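Local coordinates for protein extracellular invertase (PDB 5XH8) that probably hydrolyses sucrose as a family 32 beta-fructofuranosidase and, with high transfructosylation activity, transfers fructosyl units to build fructooligosaccharides such as 1-kestose, at residues Phe175-Pro178 with Thr179-Ser182. Numbering follows the deposited sequence.
Sequences FQNP and TLDS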
ATOM      1  N   PHE A 175     -14.495 -15.965   6.843  1.00 23.64           N
ATOM      2  CA  PHE A 175     -15.262 -17.053   7.454  1.00 24.81           C
ATOM      3  C   PHE A 175     -15.127 -17.043   8.977  1.00 26.19           C
ATOM      4  O   PHE A 175     -14.177 -16.476   9.507  1.00 24.44           O
ATOM      5  CB  PHE A 175     -14.846 -18.434   6.911  1.00 24.79           C
ATOM      6  CG  PHE A 175     -13.471 -18.867   7.321  1.00 26.11           C
ATOM      7  CD1 PHE A 175     -12.343 -18.322   6.710  1.00 25.61           C
ATOM      8  CD2 PHE A 175     -13.288 -19.841   8.315  1.00 27.15           C
ATOM      9  CE1 PHE A 175     -11.079 -18.718   7.076  1.00 26.26           C
ATOM     10  CE2 PHE A 175     -12.015 -20.221   8.694  1.00 27.35           C
ATOM     11  CZ  PHE A 175     -10.908 -19.658   8.077  1.00 26.94           C
ATOM     12  N   GLN A 176     -16.101 -17.672   9.627  1.00 27.86           N
ATOM     13  CA  GLN A 176     -16.157 -17.863  11.077  1.00 28.98           C
ATOM     14  C   GLN A 176     -15.980 -19.333  11.388  1.00 31.03           C
ATOM     15  O   GLN A 176     -16.394 -20.203  10.600  1.00 28.44           O
ATOM     16  CB  GLN A 176     -17.486 -17.364  11.609  1.00 28.92           C
ATOM     17  CG  GLN A 176     -17.602 -15.863  11.456  1.00 29.05           C
ATOM     18  CD  GLN A 176     -18.912 -15.293  11.966  1.00 29.27           C
ATOM     19  OE1 GLN A 176     -19.994 -15.669  11.517  1.00 29.24           O
ATOM     20  NE2 GLN A 176     -18.820 -14.347  12.883  1.00 30.44           N
ATOM     21  N   ASN A 177     -15.338 -19.622  12.526  1.00 31.08           N
ATOM     22  CA  ASN A 177     -15.140 -21.019  12.943  1.00 33.15           C
ATOM     23  C   ASN A 177     -14.831 -21.166  14.461  1.00 33.54           C
ATOM     24  O   ASN A 177     -13.793 -20.695  14.931  1.00 31.47           O
ATOM     25  CB  ASN A 177     -14.046 -21.686  12.117  1.00 32.46           C
ATOM     26  CG  ASN A 177     -13.978 -23.180  12.378  1.00 33.84           C
ATOM     27  OD1 ASN A 177     -13.343 -23.619  13.337  1.00 32.24           O
ATOM     28  ND2 ASN A 177     -14.694 -23.958  11.571  1.00 31.95           N
ATOM     29  N   PRO A 178     -15.739 -21.808  15.224  1.00 36.00           N
ATOM     30  CA  PRO A 178     -15.507 -21.910  16.701  1.00 35.69           C
ATOM     31  C   PRO A 178     -14.384 -22.864  17.086  1.00 33.78           C
ATOM     32  O   PRO A 178     -13.816 -22.704  18.173  1.00 37.57           O
ATOM     33  CB  PRO A 178     -16.874 -22.352  17.259  1.00 35.50           C
ATOM     34  CG  PRO A 178     -17.550 -23.017  16.098  1.00 37.60           C
ATOM     35  CD  PRO A 178     -17.079 -22.295  14.849  1.00 35.99           C
ATOM     36  N   THR A 179     -14.010 -23.796  16.201  1.00 33.59           N
ATOM     37  CA  THR A 179     -12.863 -24.652  16.447  1.00 35.23           C
ATOM     38  C   THR A 179     -11.592 -23.821  16.450  1.00 39.47           C
ATOM     39  O   THR A 179     -10.784 -23.936  17.381  1.00 40.35           O
ATOM     40  CB  THR A 179     -12.747 -25.795  15.431  1.00 37.83           C
ATOM     41  OG1 THR A 179     -13.991 -26.484  15.375  1.00 40.47           O
ATOM     42  CG2 THR A 179     -11.642 -26.779  15.801  1.00 37.29           C
ATOM     43  N   LEU A 180     -11.426 -22.966  15.432  1.00 35.59           N
ATOM     44  CA  LEU A 180     -10.332 -21.994  15.434  1.00 34.38           C
ATOM     45  C   LEU A 180     -10.415 -21.047  16.633  1.00 31.30           C
ATOM     46  O   LEU A 180      -9.383 -20.730  17.222  1.00 31.47           O
ATOM     47  CB  LEU A 180     -10.282 -21.179  14.125  1.00 35.94           C
ATOM     48  CG  LEU A 180      -9.977 -21.908  12.816  1.00 36.47           C
ATOM     49  CD1 LEU A 180      -9.809 -20.909  11.676  1.00 37.66           C
ATOM     50  CD2 LEU A 180      -8.730 -22.775  12.925  1.00 37.33           C
ATOM     51  N   ASP A 181     -11.610 -20.585  16.993  1.00 31.07           N
ATOM     52  CA  ASP A 181     -11.732 -19.678  18.157  1.00 32.78           C
ATOM     53  C   ASP A 181     -11.149 -20.346  19.419  1.00 35.49           C
ATOM     54  O   ASP A 181     -10.335 -19.741  20.135  1.00 35.70           O
ATOM     55  CB  ASP A 181     -13.176 -19.274  18.444  1.00 31.51           C
ATOM     56  CG  ASP A 181     -13.798 -18.409  17.354  1.00 32.77           C
ATOM     57  OD1 ASP A 181     -13.076 -17.825  16.498  1.00 31.35           O
ATOM     58  OD2 ASP A 181     -15.040 -18.282  17.408  1.00 29.99           O
ATOM     59  N   SER A 182     -11.549 -21.597  19.652  1.00 36.30           N
ATOM     60  CA  SER A 182     -11.063 -22.365  20.800  1.00 38.72           C
ATOM     61  C   SER A 182      -9.548 -22.565  20.764  1.00 38.29           C
ATOM     62  O   SER A 182      -8.867 -22.265  21.749  1.00 39.19           O
ATOM     63  CB  SER A 182     -11.790 -23.706  20.905  1.00 40.00           C
ATOM     64  OG  SER A 182     -11.052 -24.578  21.737  1.00 48.43           O
TER
HETATM   65  O   HOH W   1     -15.229 -17.509  14.541  1.00 24.48           O
HETATM   66  O   HOH W   2     -15.568 -26.523  12.870  1.00 33.72           O
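Asn177 turns its side-chain amide back over the start of the helix, and OD1 accepts the backbone N-H of Leu180 at 2.9 Å. The bond is nearly straight (162° at the hydrogen) and the donor lies in the plane of the amide carbonyl: a capping bond from the N-cap position, immediately before the helix. With CG anti to the backbone N (chi1 -171°), the amide is brought beside the first turn, where OD1 meets Leu180 N. Separately, Asn177 O accepts Asp181 N at 3.0 Å, and Pro178 O continues the pattern by accepting Ser182 N at 2.9 Å. At the other end of the amide, water 2 accepts from both Asn177 ND2 and Thr179 OG1, each at 3.0 Å, a bridge that, with the OD1 bond, restrains the amide's rotation. Asp181 folds its carboxylate back toward the strand end, but its firm partners lie elsewhere: OD1 bonds Tyr192 OH and OD2 bonds Asn189 N. On the buried flank, the Leu180 side chain crosses that of Phe175 at about a right angle, Leu180 CD1 lying 3.8 Å from Phe175 CE2. The whole is an Asn N-cap with proline at N1, where the innermost strand, 166-176, of a four-stranded antiparallel blade of the family 32 propeller passes into helix 178-184.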